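Local coordinates for protein DyP2 (Amycolatopsis sp. ATCC 39116, PDB 4G2C) that acts as a multifunctional haem dye peroxidase of a lignin-reactive bacterium, probably oxidising dyes and related substrates with hydrogen peroxide, at residues A[416-420]-A[421-425]; A[335-338]-A[339-342]; A[408-412]-A[413-417]; A[439-442]-A[443-446]. One frame throughout, in Å; residues are numbered along the deposited sequence.

Contact 1. Residues A[416-420]-A[421-425]; sequences FEFTQ and QIWAN. With HEM (protoporphyrin IX containing Fe), chain C.
Asn-425 OD1 receives two donors near the C-terminal end of helix 416-424: the side-chain Gln-420 NE2 at 3.1 Å and, from a later loop, the backbone N of Gln-446. The amide NH2 of Gln-420 donates close to its own plane but arrives above the carbonyl plane of Asn-425, for the two amides are turned 54° apart. Gln-420 NE2 also reaches Ile-444 O, while Asn-425 ND2 bonds to Leu-148 O.

Gln-420 N, Gln-421 N and Ile-422 N each bond four residues back; beyond them the turn widens. Ala-424 N donates to Thr-419 O at 2.8 Å and Asn-425 N to Gln-420 O at 2.9 Å, both five residues back, the spacing of a pi-type turn.

On another side of the helix, a chi1 of -160° swings the Phe-418 ring to meet two neighbours. One face carries Ile-422 CG1, 3.9 Å from the ring centroid as a CH-pi contact. The edge is turned to the face of Trp-423, a T-shaped pair with planes at 83° and Phe-418 CE1 3.4 Å from Trp-423 NE1. Toward the haem, Thr-419 CG2 and Phe-416 CE1 approach vinyl carbons, the latter at 3.5 Å from CBC, and Gln-420 OE1 lies 3.6 Å from both CBC and CMC. Two apolar groups and one amide oxygen thus face the cofactor, while paired amides fix the helix's C-terminal end to the loop beyond.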
loop_
_atom_site.group_PDB
_atom_site.type_symbol
_atom_site.label_atom_id
_atom_site.label_comp_id
_atom_site.label_asym_id
_atom_site.label_seq_id
_atom_site.Cartn_x
_atom_site.Cartn_y
_atom_site.Cartn_z
ATOM N N PHE A 416 0.747 -3.767 8.844
ATOM C CA PHE A 416 0.223 -4.584 7.738
ATOM C C PHE A 416 -0.493 -5.833 8.236
ATOM O O PHE A 416 -1.634 -6.076 7.862
ATOM C CB PHE A 416 1.256 -5.020 6.698
ATOM C CG PHE A 416 0.762 -6.178 5.860
ATOM C CD1 PHE A 416 -0.189 -5.973 4.868
ATOM C CD2 PHE A 416 1.185 -7.479 6.124
ATOM C CE1 PHE A 416 -0.694 -7.029 4.130
ATOM C CE2 PHE A 416 0.693 -8.551 5.388
ATOM C CZ PHE A 416 -0.251 -8.324 4.386
ATOM N N GLU A 417 0.188 -6.632 9.058
ATOM C CA GLU A 417 -0.398 -7.887 9.535
ATOM C C GLU A 417 -1.628 -7.711 10.403
ATOM O O GLU A 417 -2.560 -8.489 10.304
ATOM C CB GLU A 417 0.630 -8.742 10.268
ATOM C CG GLU A 417 1.785 -9.188 9.388
ATOM C CD GLU A 417 2.709 -10.107 10.129
ATOM O OE1 GLU A 417 2.736 -10.010 11.384
ATOM O OE2 GLU A 417 3.374 -10.939 9.466
ATOM N N PHE A 418 -1.620 -6.706 11.273
ATOM C CA PHE A 418 -2.803 -6.379 12.059
ATOM C C PHE A 418 -3.985 -6.128 11.114
ATOM O O PHE A 418 -5.071 -6.705 11.269
ATOM C CB PHE A 418 -2.530 -5.130 12.929
ATOM C CG PHE A 418 -3.474 -4.973 14.099
ATOM C CD1 PHE A 418 -4.686 -4.305 13.953
ATOM C CD2 PHE A 418 -3.150 -5.503 15.346
ATOM C CE1 PHE A 418 -5.563 -4.156 15.040
ATOM C CE2 PHE A 418 -4.015 -5.372 16.436
ATOM C CZ PHE A 418 -5.228 -4.695 16.278
ATOM N N THR A 419 -3.771 -5.256 10.131
ATOM C CA THR A 419 -4.842 -4.822 9.228
ATOM C C THR A 419 -5.407 -6.000 8.429
ATOM O O THR A 419 -6.627 -6.164 8.303
ATOM C CB THR A 419 -4.339 -3.722 8.273
ATOM O OG1 THR A 419 -4.016 -2.542 9.030
ATOM C CG2 THR A 419 -5.382 -3.388 7.211
ATOM N N GLN A 420 -4.508 -6.841 7.922
ATOM C CA GLN A 420 -4.895 -8.012 7.139
ATOM C C GLN A 420 -5.565 -9.056 8.024
ATOM O O GLN A 420 -6.634 -9.588 7.689
ATOM C CB GLN A 420 -3.666 -8.640 6.477
ATOM C CG GLN A 420 -4.000 -9.820 5.594
ATOM C CD GLN A 420 -4.724 -9.391 4.336
ATOM O OE1 GLN A 420 -4.208 -8.580 3.566
ATOM N NE2 GLN A 420 -5.930 -9.922 4.122
ATOM N N GLN A 421 -4.938 -9.345 9.158
ATOM C CA GLN A 421 -5.410 -10.431 10.023
ATOM C C GLN A 421 -6.573 -10.038 10.944
ATOM O O GLN A 421 -7.633 -10.658 10.913
ATOM C CB GLN A 421 -4.259 -11.027 10.848
ATOM C CG GLN A 421 -4.729 -12.163 11.771
ATOM C CD GLN A 421 -3.663 -12.678 12.731
ATOM O OE1 GLN A 421 -2.472 -12.422 12.570
ATOM N NE2 GLN A 421 -4.101 -13.414 13.746
ATOM N N ILE A 422 -6.367 -9.002 11.749
ATOM C CA ILE A 422 -7.291 -8.629 12.820
ATOM C C ILE A 422 -8.467 -7.785 12.334
ATOM O O ILE A 422 -9.477 -7.658 13.022
ATOM C CB ILE A 422 -6.549 -7.807 13.894
ATOM C CG1 ILE A 422 -5.277 -8.538 14.314
ATOM C CG2 ILE A 422 -7.472 -7.472 15.082
ATOM C CD1 ILE A 422 -5.542 -9.801 15.120
ATOM N N TRP A 423 -8.324 -7.178 11.162
ATOM C CA TRP A 423 -9.387 -6.354 10.608
ATOM C C TRP A 423 -10.005 -7.008 9.366
ATOM O O TRP A 423 -11.161 -7.455 9.395
ATOM C CB TRP A 423 -8.880 -4.941 10.309
ATOM C CG TRP A 423 -8.668 -4.096 11.560
ATOM C CD1 TRP A 423 -8.967 -4.453 12.859
ATOM C CD2 TRP A 423 -8.140 -2.754 11.628
ATOM N NE1 TRP A 423 -8.650 -3.419 13.714
ATOM C CE2 TRP A 423 -8.142 -2.370 12.986
ATOM C CE3 TRP A 423 -7.668 -1.842 10.671
ATOM C CZ2 TRP A 423 -7.692 -1.116 13.411
ATOM C CZ3 TRP A 423 -7.217 -0.597 11.096
ATOM C CH2 TRP A 423 -7.241 -0.246 12.456
ATOM N N ALA A 424 -9.228 -7.096 8.292
ATOM C CA ALA A 424 -9.766 -7.565 7.016
ATOM C C ALA A 424 -10.329 -8.989 7.116
ATOM O O ALA A 424 -11.479 -9.236 6.728
ATOM C CB ALA A 424 -8.720 -7.456 5.901
ATOM N N ASN A 425 -9.525 -9.910 7.644
ATOM C CA ASN A 425 -9.907 -11.311 7.727
ATOM C C ASN A 425 -10.898 -11.596 8.846
ATOM O O ASN A 425 -11.386 -12.709 8.973
ATOM C CB ASN A 425 -8.681 -12.197 7.961
ATOM C CG ASN A 425 -7.753 -12.251 6.762
ATOM O OD1 ASN A 425 -8.020 -11.656 5.712
ATOM N ND2 ASN A 425 -6.633 -12.937 6.928
HETATM C CHA HEM C . -7.719 2.055 0.202
HETATM C CHB HEM C . -8.092 -1.205 -3.384
HETATM C CHC HEM C . -5.053 -4.198 -1.060
HETATM C CHD HEM C . -5.321 -1.317 2.819
HETATM C C1A HEM C . -8.073 1.445 -0.978
HETATM C C2A HEM C . -8.922 2.026 -1.998
HETATM C C3A HEM C . -9.015 1.125 -2.984
HETATM C C4A HEM C . -8.234 -0.047 -2.626
HETATM C CMA HEM C . -9.813 1.283 -4.289
HETATM C CAA HEM C . -9.575 3.435 -1.923
HETATM C CBA HEM C . -8.572 4.486 -2.409
HETATM C CGA HEM C . -7.654 4.951 -1.302
HETATM O O1A HEM C . -8.133 5.386 -0.239
HETATM O O2A HEM C . -6.419 4.895 -1.469
HETATM C C1B HEM C . -7.316 -2.316 -3.087
HETATM C C2B HEM C . -7.113 -3.510 -3.907
HETATM C C3B HEM C . -6.267 -4.325 -3.246
HETATM C C4B HEM C . -5.893 -3.680 -2.011
HETATM C CMB HEM C . -7.787 -3.774 -5.277
HETATM C CAB HEM C . -5.706 -5.702 -3.667
HETATM C CBB HEM C . -5.701 -6.080 -4.947
HETATM C C1C HEM C . -4.926 -3.714 0.223
HETATM C C2C HEM C . -4.292 -4.403 1.335
HETATM C C3C HEM C . -4.355 -3.589 2.402
HETATM C C4C HEM C . -5.034 -2.374 1.996
HETATM C CMC HEM C . -3.626 -5.807 1.275
HETATM C CAC HEM C . -3.854 -3.877 3.838
HETATM C CBC HEM C . -3.654 -5.132 4.271
HETATM C C1D HEM C . -5.932 -0.134 2.462
HETATM C C2D HEM C . -5.996 1.028 3.310
HETATM C C3D HEM C . -6.726 2.066 2.473
HETATM C C4D HEM C . -7.047 1.440 1.228
HETATM C CMD HEM C . -5.429 1.173 4.733
HETATM C CAD HEM C . -7.103 3.481 2.865
HETATM C CBD HEM C . -8.285 3.305 3.797
HETATM C CGD HEM C . -8.567 4.690 4.308
HETATM O O1D HEM C . -7.631 5.303 4.887
HETATM O O2D HEM C . -9.709 5.175 4.084
HETATM N NA HEM C . -7.667 0.198 -1.391
HETATM N NB HEM C . -6.550 -2.466 -1.947
HETATM N NC HEM C . -5.370 -2.477 0.664
HETATM N ND HEM C . -6.560 0.153 1.255
HETATM FE FE HEM C . -6.713 -1.253 -0.351
#

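Contact 2. Residues A[335-338]-A[339-342]; sequences SYDS and DKLG. With ACT (acetate ion), chain K; ACT (acetate ion), chain H.
Tyr-336 O accepts the backbone N of Asp-339 at 2.9 Å, closing the first of two type I beta turns; the second runs from Asp-339 to Gly-342. Across the same bend Lys-340 folds back over the turn and, bent at its last torsion, puts NZ 3.0 Å from Asp-337 O, in the carbonyl plane on a lone pair.

Of the side-chain bonds, Ser-335 OG accepts from Asp-337 N at 3.2 Å, an ST turn, and is hydrogen-bonded to an acetate, with Asp-243 OD1 a weak second partner. With an alanine at Ser-335, Asp-337 N would probably lose its acceptor and the start of the turn would be less firmly held. A second acetate, like the first probably from the crystallisation liquor, takes Lys-340 N on one oxygen and Leu-341 N on the other.

Packing is slight: Asp-339 OD2 lies at the edge of the Tyr-336 ring, 4.1 Å from CD1, the side chains running side by side. That carboxylate is spent on Thr-319 OG1 and on the backbone N atoms of Lys-344 and Cys-345. The double turn belongs to the loop between helices 303-309 and 350-354, with Tyr-336 resting on Ile-351 and Arg-352 of the latter.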
loop_
_atom_site.group_PDB
_atom_site.type_symbol
_atom_site.label_atom_id
_atom_site.label_comp_id
_atom_site.label_asym_id
_atom_site.label_seq_id
_atom_site.Cartn_x
_atom_site.Cartn_y
_atom_site.Cartn_z
ATOM N N SER A 335 -15.335 11.011 8.139
ATOM C CA SER A 335 -15.265 9.916 9.092
ATOM C C SER A 335 -16.600 9.210 8.975
ATOM O O SER A 335 -17.442 9.602 8.176
ATOM C CB SER A 335 -15.085 10.432 10.530
ATOM O OG SER A 335 -16.289 10.999 11.032
ATOM N N TYR A 336 -16.805 8.178 9.786
ATOM C CA TYR A 336 -18.061 7.445 9.774
ATOM C C TYR A 336 -18.966 7.788 10.969
ATOM O O TYR A 336 -19.866 7.016 11.312
ATOM C CB TYR A 336 -17.772 5.945 9.751
ATOM C CG TYR A 336 -16.933 5.559 8.576
ATOM C CD1 TYR A 336 -17.496 5.455 7.308
ATOM C CD2 TYR A 336 -15.575 5.310 8.723
ATOM C CE1 TYR A 336 -16.724 5.121 6.212
ATOM C CE2 TYR A 336 -14.798 4.969 7.638
ATOM C CZ TYR A 336 -15.381 4.877 6.383
ATOM O OH TYR A 336 -14.614 4.532 5.302
ATOM N N ASP A 337 -18.717 8.939 11.593
ATOM C CA ASP A 337 -19.427 9.324 12.812
ATOM C C ASP A 337 -20.901 9.654 12.557
ATOM O O ASP A 337 -21.699 9.653 13.483
ATOM C CB ASP A 337 -18.714 10.496 13.512
ATOM C CG ASP A 337 -17.433 10.066 14.216
ATOM O OD1 ASP A 337 -17.185 8.844 14.326
ATOM O OD2 ASP A 337 -16.670 10.947 14.657
ATOM N N SER A 338 -21.248 9.949 11.306
ATOM C CA SER A 338 -22.646 10.096 10.897
ATOM C C SER A 338 -23.126 8.897 10.105
ATOM O O SER A 338 -24.062 9.019 9.306
ATOM C CB SER A 338 -22.842 11.345 10.040
ATOM O OG SER A 338 -22.642 12.523 10.791
ATOM N N ASP A 339 -22.502 7.745 10.342
ATOM C CA ASP A 339 -22.772 6.521 9.584
ATOM C C ASP A 339 -22.520 5.317 10.513
ATOM O O ASP A 339 -22.085 4.252 10.083
ATOM C CB ASP A 339 -21.831 6.476 8.370
ATOM C CG ASP A 339 -22.253 5.461 7.300
ATOM O OD1 ASP A 339 -23.308 4.800 7.422
ATOM O OD2 ASP A 339 -21.516 5.347 6.296
ATOM N N LYS A 340 -22.788 5.502 11.797
ATOM C CA LYS A 340 -22.503 4.482 12.811
ATOM C C LYS A 340 -23.314 3.196 12.627
ATOM O O LYS A 340 -22.960 2.152 13.169
ATOM C CB LYS A 340 -22.719 5.058 14.219
ATOM C CG LYS A 340 -21.715 6.154 14.604
ATOM C CD LYS A 340 -21.901 6.584 16.053
ATOM C CE LYS A 340 -20.841 7.598 16.491
ATOM N NZ LYS A 340 -21.339 9.008 16.428
ATOM N N LEU A 341 -24.389 3.274 11.851
ATOM C CA LEU A 341 -25.232 2.117 11.569
ATOM C C LEU A 341 -24.861 1.440 10.247
ATOM O O LEU A 341 -25.427 0.400 9.891
ATOM C CB LEU A 341 -26.702 2.542 11.532
ATOM C CG LEU A 341 -27.329 3.001 12.857
ATOM C CD1 LEU A 341 -28.653 3.720 12.627
ATOM C CD2 LEU A 341 -27.540 1.798 13.745
ATOM N N GLY A 342 -23.929 2.043 9.511
ATOM C CA GLY A 342 -23.471 1.471 8.256
ATOM C C GLY A 342 -24.512 1.457 7.147
ATOM O O GLY A 342 -24.437 0.647 6.228
HETATM C C ACT K . -25.779 7.065 11.967
HETATM O O ACT K . -24.872 7.600 12.658
HETATM O OXT ACT K . -25.537 5.984 11.365
HETATM C CH3 ACT K . -27.128 7.687 11.847
HETATM C C ACT H . -15.581 14.365 13.778
HETATM O O ACT H . -16.526 14.417 14.609
HETATM O OXT ACT H . -15.619 13.431 12.932
HETATM C CH3 ACT H . -14.464 15.372 13.796
#

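Contact 3. Residues A[408-412]-A[413-417]. With ACT (acetate ion), chain E.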
loop_
_atom_site.group_PDB
_atom_site.type_symbol
_atom_site.label_atom_id
_atom_site.label_comp_id
_atom_site.label_asym_id
_atom_site.label_seq_id
_atom_site.Cartn_x
_atom_site.Cartn_y
_atom_site.Cartn_z
ATOM N N PHE A 408 5.288 0.637 3.804
ATOM C CA PHE A 408 6.282 0.789 4.851
ATOM C C PHE A 408 5.582 0.771 6.205
ATOM O O PHE A 408 4.537 1.407 6.373
ATOM C CB PHE A 408 7.074 2.083 4.668
ATOM C CG PHE A 408 8.036 2.040 3.518
ATOM C CD1 PHE A 408 9.165 1.229 3.572
ATOM C CD2 PHE A 408 7.810 2.792 2.380
ATOM C CE1 PHE A 408 10.061 1.173 2.513
ATOM C CE2 PHE A 408 8.698 2.747 1.324
ATOM C CZ PHE A 408 9.835 1.931 1.390
ATOM N N ASN A 409 6.139 -0.013 7.131
ATOM C CA ASN A 409 5.678 -0.131 8.511
ATOM C C ASN A 409 6.861 0.060 9.457
ATOM O O ASN A 409 7.996 -0.361 9.153
ATOM C CB ASN A 409 5.156 -1.533 8.810
ATOM C CG ASN A 409 3.921 -1.903 8.025
ATOM O OD1 ASN A 409 3.441 -3.021 8.165
ATOM N ND2 ASN A 409 3.395 -0.980 7.206
ATOM N N SER A 410 6.602 0.651 10.619
ATOM C CA SER A 410 7.603 0.636 11.683
ATOM C C SER A 410 7.423 -0.612 12.542
ATOM O O SER A 410 8.291 -0.969 13.321
ATOM C CB SER A 410 7.523 1.903 12.535
ATOM O OG SER A 410 6.257 2.033 13.148
ATOM N N ASN A 411 6.289 -1.279 12.381
ATOM C CA ASN A 411 5.970 -2.481 13.150
ATOM C C ASN A 411 5.036 -3.336 12.298
ATOM O O ASN A 411 3.839 -3.066 12.208
ATOM C CB ASN A 411 5.299 -2.108 14.481
ATOM C CG ASN A 411 4.914 -3.330 15.326
ATOM O OD1 ASN A 411 4.558 -4.383 14.803
ATOM N ND2 ASN A 411 4.969 -3.177 16.639
ATOM N N LEU A 412 5.600 -4.347 11.645
ATOM C CA LEU A 412 4.854 -5.166 10.690
ATOM C C LEU A 412 3.683 -5.891 11.337
ATOM O O LEU A 412 2.616 -6.019 10.748
ATOM C CB LEU A 412 5.783 -6.183 9.998
ATOM C CG LEU A 412 6.657 -5.638 8.876
ATOM C CD1 LEU A 412 7.774 -6.646 8.519
ATOM C CD2 LEU A 412 5.817 -5.284 7.645
ATOM N N GLY A 413 3.882 -6.388 12.552
ATOM C CA GLY A 413 2.813 -7.118 13.200
ATOM C C GLY A 413 1.653 -6.199 13.523
ATOM O O GLY A 413 0.483 -6.609 13.491
ATOM N N ASN A 414 1.957 -4.948 13.848
ATOM C CA ASN A 414 0.913 -4.054 14.347
ATOM C C ASN A 414 0.286 -3.208 13.249
ATOM O O ASN A 414 -0.622 -2.429 13.512
ATOM C CB ASN A 414 1.457 -3.136 15.449
ATOM C CG ASN A 414 0.346 -2.429 16.226
ATOM O OD1 ASN A 414 -0.605 -3.064 16.696
ATOM N ND2 ASN A 414 0.463 -1.114 16.357
ATOM N N GLN A 415 0.792 -3.355 12.029
ATOM C CA GLN A 415 0.374 -2.497 10.934
ATOM C C GLN A 415 -0.131 -3.327 9.751
ATOM O O GLN A 415 -1.335 -3.598 9.684
ATOM C CB GLN A 415 1.482 -1.504 10.545
ATOM C CG GLN A 415 1.541 -0.283 11.456
ATOM C CD GLN A 415 2.696 0.633 11.129
ATOM O OE1 GLN A 415 3.854 0.226 11.190
ATOM N NE2 GLN A 415 2.386 1.876 10.748
ATOM N N PHE A 416 0.747 -3.767 8.844
ATOM C CA PHE A 416 0.223 -4.584 7.738
ATOM C C PHE A 416 -0.493 -5.833 8.236
ATOM O O PHE A 416 -1.634 -6.076 7.862
ATOM C CB PHE A 416 1.256 -5.020 6.698
ATOM C CG PHE A 416 0.762 -6.178 5.860
ATOM C CD1 PHE A 416 -0.189 -5.973 4.868
ATOM C CD2 PHE A 416 1.185 -7.479 6.124
ATOM C CE1 PHE A 416 -0.694 -7.029 4.130
ATOM C CE2 PHE A 416 0.693 -8.551 5.388
ATOM C CZ PHE A 416 -0.251 -8.324 4.386
ATOM N N GLU A 417 0.188 -6.632 9.058
ATOM C CA GLU A 417 -0.398 -7.887 9.535
ATOM C C GLU A 417 -1.628 -7.711 10.403
ATOM O O GLU A 417 -2.560 -8.489 10.304
ATOM C CB GLU A 417 0.630 -8.742 10.268
ATOM C CG GLU A 417 1.785 -9.188 9.388
ATOM C CD GLU A 417 2.709 -10.107 10.129
ATOM O OE1 GLU A 417 2.736 -10.010 11.384
ATOM O OE2 GLU A 417 3.374 -10.939 9.466
HETATM C C ACT E . 2.934 1.757 15.100
HETATM O O ACT E . 2.490 2.755 15.734
HETATM O OXT ACT E . 2.293 0.673 15.126
HETATM C CH3 ACT E . 4.198 1.857 14.322
#
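Between the end of strand 402-409 and the start of helix 416-424 the chain bends sharply, Glu-417 N reaching back five residues to Leu-412 O at 3.0 Å, with weaker bonds from Asn-414 N to Asn-411 O and from Gln-415 N to Leu-412 O.

Two side chains cross this bend in opposite directions. Asn-409, on the strand, points its amide at the helix start, where OD1 accepts Phe-416 N at 2.9 Å from above the carbonyl plane. Its ND2 turns back to Phe-408 O, which helps to fix the rotation of the amide. A leucine in its place would probably leave Phe-416 N without this acceptor and remove a tie between the strand end and the first turn of the helix. Coming the other way, Gln-415 extends along the strand end until OE1 is 3.1 Å from Asn-411 N; a weak bond from Ser-410 N reaches the same oxygen. Gln-415 NE2 is taken by Leu-372 O and Gln-252 O.

The connection is a strand-to-helix turn with Gln-415 at the N-cap position, leading from the antiparallel sheet that holds strands 267-278 and 474-484 to a helix lining the haem pocket. Within it Asn-411, with CG anti to its backbone N (chi1 179°), brings OD1 to Asn-414 N at 2.8 Å, above the carbonyl plane, and the two side-chain amides are 59° apart. Asn-414 ND2 approaches an acetate whose position is doubtful, while Leu-412 packs on Tyr-270 and Val-272 of strand 267-278.

Contact 4. Residues A[439-442]-A[443-446]; sequences GLDP and VIGQ. With HEM (protoporphyrin IX containing Fe), chain C.
Asp-441 OD1 draws in two successive backbone amides, Val-443 N at 2.7 Å and Ile-444 N at 3.0 Å. The first meets the oxygen nearly along its C-O axis and makes an Asx turn; the second comes from 58° above the carboxylate plane. A chi1 of -176° swings the carboxylate toward these following amides, and its other oxygen, OD2, is bonded to His-350 ND1. Farther round the bend, Gly-445 N makes a weak bond to Asp-441 O at 2.8 Å, with Gly-445 CA also close to that oxygen. Glycine fits here, since a CB would stand too close to Asp-441 O.

Around these bonds aliphatic groups pack, on the carboxylate and a carbonyl as well as on the haem. Ile-444 has CG1 between its backbone N and carbonyl carbon, where it lies against the Asp-441 carboxylate, CG1 to CG 3.6 Å; its CG2 comes within 3.5 Å of haem CHC and its CD1 within 3.6 Å of C2C. Val-443 CG1 is near the methyl CMB at 4.0 Å. Leu-440 CD2 lies 3.5 Å from Gln-446 O.

Asp-441 therefore probably helps to shape the loop that lays two aliphatic side chains on the haem and also holds His-350, consistent with the Asp-His pairing on the proximal side in peroxidases of this family.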
loop_
_atom_site.group_PDB
_atom_site.type_symbol
_atom_site.label_atom_id
_atom_site.label_comp_id
_atom_site.label_asym_id
_atom_site.label_seq_id
_atom_site.Cartn_x
_atom_site.Cartn_y
_atom_site.Cartn_z
ATOM N N GLY A 439 -18.657 -9.656 8.820
ATOM C CA GLY A 439 -17.984 -10.564 7.915
ATOM C C GLY A 439 -16.680 -10.014 7.341
ATOM O O GLY A 439 -16.190 -8.945 7.739
ATOM N N LEU A 440 -16.113 -10.759 6.397
ATOM C CA LEU A 440 -14.794 -10.446 5.861
ATOM C C LEU A 440 -14.819 -9.292 4.872
ATOM O O LEU A 440 -15.789 -9.095 4.127
ATOM C CB LEU A 440 -14.202 -11.669 5.158
ATOM C CG LEU A 440 -13.357 -12.700 5.911
ATOM C CD1 LEU A 440 -14.102 -13.275 7.103
ATOM C CD2 LEU A 440 -12.934 -13.800 4.938
ATOM N N ASP A 441 -13.720 -8.553 4.847
ATOM C CA ASP A 441 -13.436 -7.638 3.758
ATOM C C ASP A 441 -13.608 -8.408 2.444
ATOM O O ASP A 441 -12.990 -9.463 2.241
ATOM C CB ASP A 441 -12.005 -7.097 3.912
ATOM C CG ASP A 441 -11.651 -6.054 2.870
ATOM O OD1 ASP A 441 -11.917 -6.275 1.664
ATOM O OD2 ASP A 441 -11.094 -5.006 3.256
ATOM N N PRO A 442 -14.467 -7.903 1.552
ATOM C CA PRO A 442 -14.758 -8.605 0.295
ATOM C C PRO A 442 -13.637 -8.459 -0.739
ATOM O O PRO A 442 -13.503 -9.297 -1.633
ATOM C CB PRO A 442 -16.013 -7.886 -0.210
ATOM C CG PRO A 442 -15.898 -6.507 0.337
ATOM C CD PRO A 442 -15.264 -6.672 1.699
ATOM N N VAL A 443 -12.847 -7.400 -0.629
ATOM C CA VAL A 443 -11.789 -7.162 -1.603
ATOM C C VAL A 443 -10.509 -7.931 -1.292
ATOM O O VAL A 443 -9.879 -8.490 -2.195
ATOM C CB VAL A 443 -11.439 -5.675 -1.749
ATOM C CG1 VAL A 443 -10.394 -5.515 -2.831
ATOM C CG2 VAL A 443 -12.687 -4.853 -2.085
ATOM N N ILE A 444 -10.109 -7.950 -0.024
ATOM C CA ILE A 444 -8.860 -8.619 0.341
ATOM C C ILE A 444 -8.979 -9.664 1.443
ATOM O O ILE A 444 -7.973 -10.242 1.854
ATOM C CB ILE A 444 -7.787 -7.602 0.782
ATOM C CG1 ILE A 444 -8.247 -6.857 2.045
ATOM C CG2 ILE A 444 -7.462 -6.656 -0.355
ATOM C CD1 ILE A 444 -7.136 -6.074 2.743
ATOM N N GLY A 445 -10.193 -9.880 1.946
ATOM C CA GLY A 445 -10.409 -10.846 3.015
ATOM C C GLY A 445 -10.038 -12.275 2.625
ATOM O O GLY A 445 -10.375 -12.735 1.521
ATOM N N GLN A 446 -9.349 -12.975 3.532
ATOM C CA GLN A 446 -8.895 -14.340 3.274
ATOM C C GLN A 446 -9.458 -15.322 4.293
ATOM O O GLN A 446 -9.667 -14.982 5.460
ATOM C CB GLN A 446 -7.360 -14.407 3.205
ATOM C CG GLN A 446 -6.812 -13.648 2.004
ATOM C CD GLN A 446 -5.312 -13.858 1.725
ATOM O OE1 GLN A 446 -4.905 -13.878 0.567
ATOM N NE2 GLN A 446 -4.496 -13.977 2.774
HETATM C CHA HEM C . -7.719 2.055 0.202
HETATM C CHB HEM C . -8.092 -1.205 -3.384
HETATM C CHC HEM C . -5.053 -4.198 -1.060
HETATM C CHD HEM C . -5.321 -1.317 2.819
HETATM C C1A HEM C . -8.073 1.445 -0.978
HETATM C C2A HEM C . -8.922 2.026 -1.998
HETATM C C3A HEM C . -9.015 1.125 -2.984
HETATM C C4A HEM C . -8.234 -0.047 -2.626
HETATM C CMA HEM C . -9.813 1.283 -4.289
HETATM C CAA HEM C . -9.575 3.435 -1.923
HETATM C CBA HEM C . -8.572 4.486 -2.409
HETATM C CGA HEM C . -7.654 4.951 -1.302
HETATM O O1A HEM C . -8.133 5.386 -0.239
HETATM O O2A HEM C . -6.419 4.895 -1.469
HETATM C C1B HEM C . -7.316 -2.316 -3.087
HETATM C C2B HEM C . -7.113 -3.510 -3.907
HETATM C C3B HEM C . -6.267 -4.325 -3.246
HETATM C C4B HEM C . -5.893 -3.680 -2.011
HETATM C CMB HEM C . -7.787 -3.774 -5.277
HETATM C CAB HEM C . -5.706 -5.702 -3.667
HETATM C CBB HEM C . -5.701 -6.080 -4.947
HETATM C C1C HEM C . -4.926 -3.714 0.223
HETATM C C2C HEM C . -4.292 -4.403 1.335
HETATM C C3C HEM C . -4.355 -3.589 2.402
HETATM C C4C HEM C . -5.034 -2.374 1.996
HETATM C CMC HEM C . -3.626 -5.807 1.275
HETATM C CAC HEM C . -3.854 -3.877 3.838
HETATM C CBC HEM C . -3.654 -5.132 4.271
HETATM C C1D HEM C . -5.932 -0.134 2.462
HETATM C C2D HEM C . -5.996 1.028 3.310
HETATM C C3D HEM C . -6.726 2.066 2.473
HETATM C C4D HEM C . -7.047 1.440 1.228
HETATM C CMD HEM C . -5.429 1.173 4.733
HETATM C CAD HEM C . -7.103 3.481 2.865
HETATM C CBD HEM C . -8.285 3.305 3.797
HETATM C CGD HEM C . -8.567 4.690 4.308
HETATM O O1D HEM C . -7.631 5.303 4.887
HETATM O O2D HEM C . -9.709 5.175 4.084
HETATM N NA HEM C . -7.667 0.198 -1.391
HETATM N NB HEM C . -6.550 -2.466 -1.947
HETATM N NC HEM C . -5.370 -2.477 0.664
HETATM N ND HEM C . -6.560 0.153 1.255
HETATM FE FE HEM C . -6.713 -1.253 -0.351
HETATM O O HOH W 1 -10.686 -10.936 -2.713
#

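Overall arrangement
Contacts 1 and 3 share helix 416-424: contact 3 is its entrance from the sheet, held by polar side chains reaching backbone amides, and contact 1 its body and exit, where aromatic and aliphatic groups join backbone bonds. Contact 4 is the most buried and touches contact 1 through Ala-424 O to Asp-441 N and Asn-425 OD1 to Gln-446 N, and both contacts touch the haem. Contact 2 stands apart, its centre about 21 Å from that of contact 1 and 25 Å from the centre of the chain; it is partly buried, with Asp-337, Ser-338 and Lys-340 exposed and acetates, probably from the crystallisation liquor, on its backbone and hydroxyl donors.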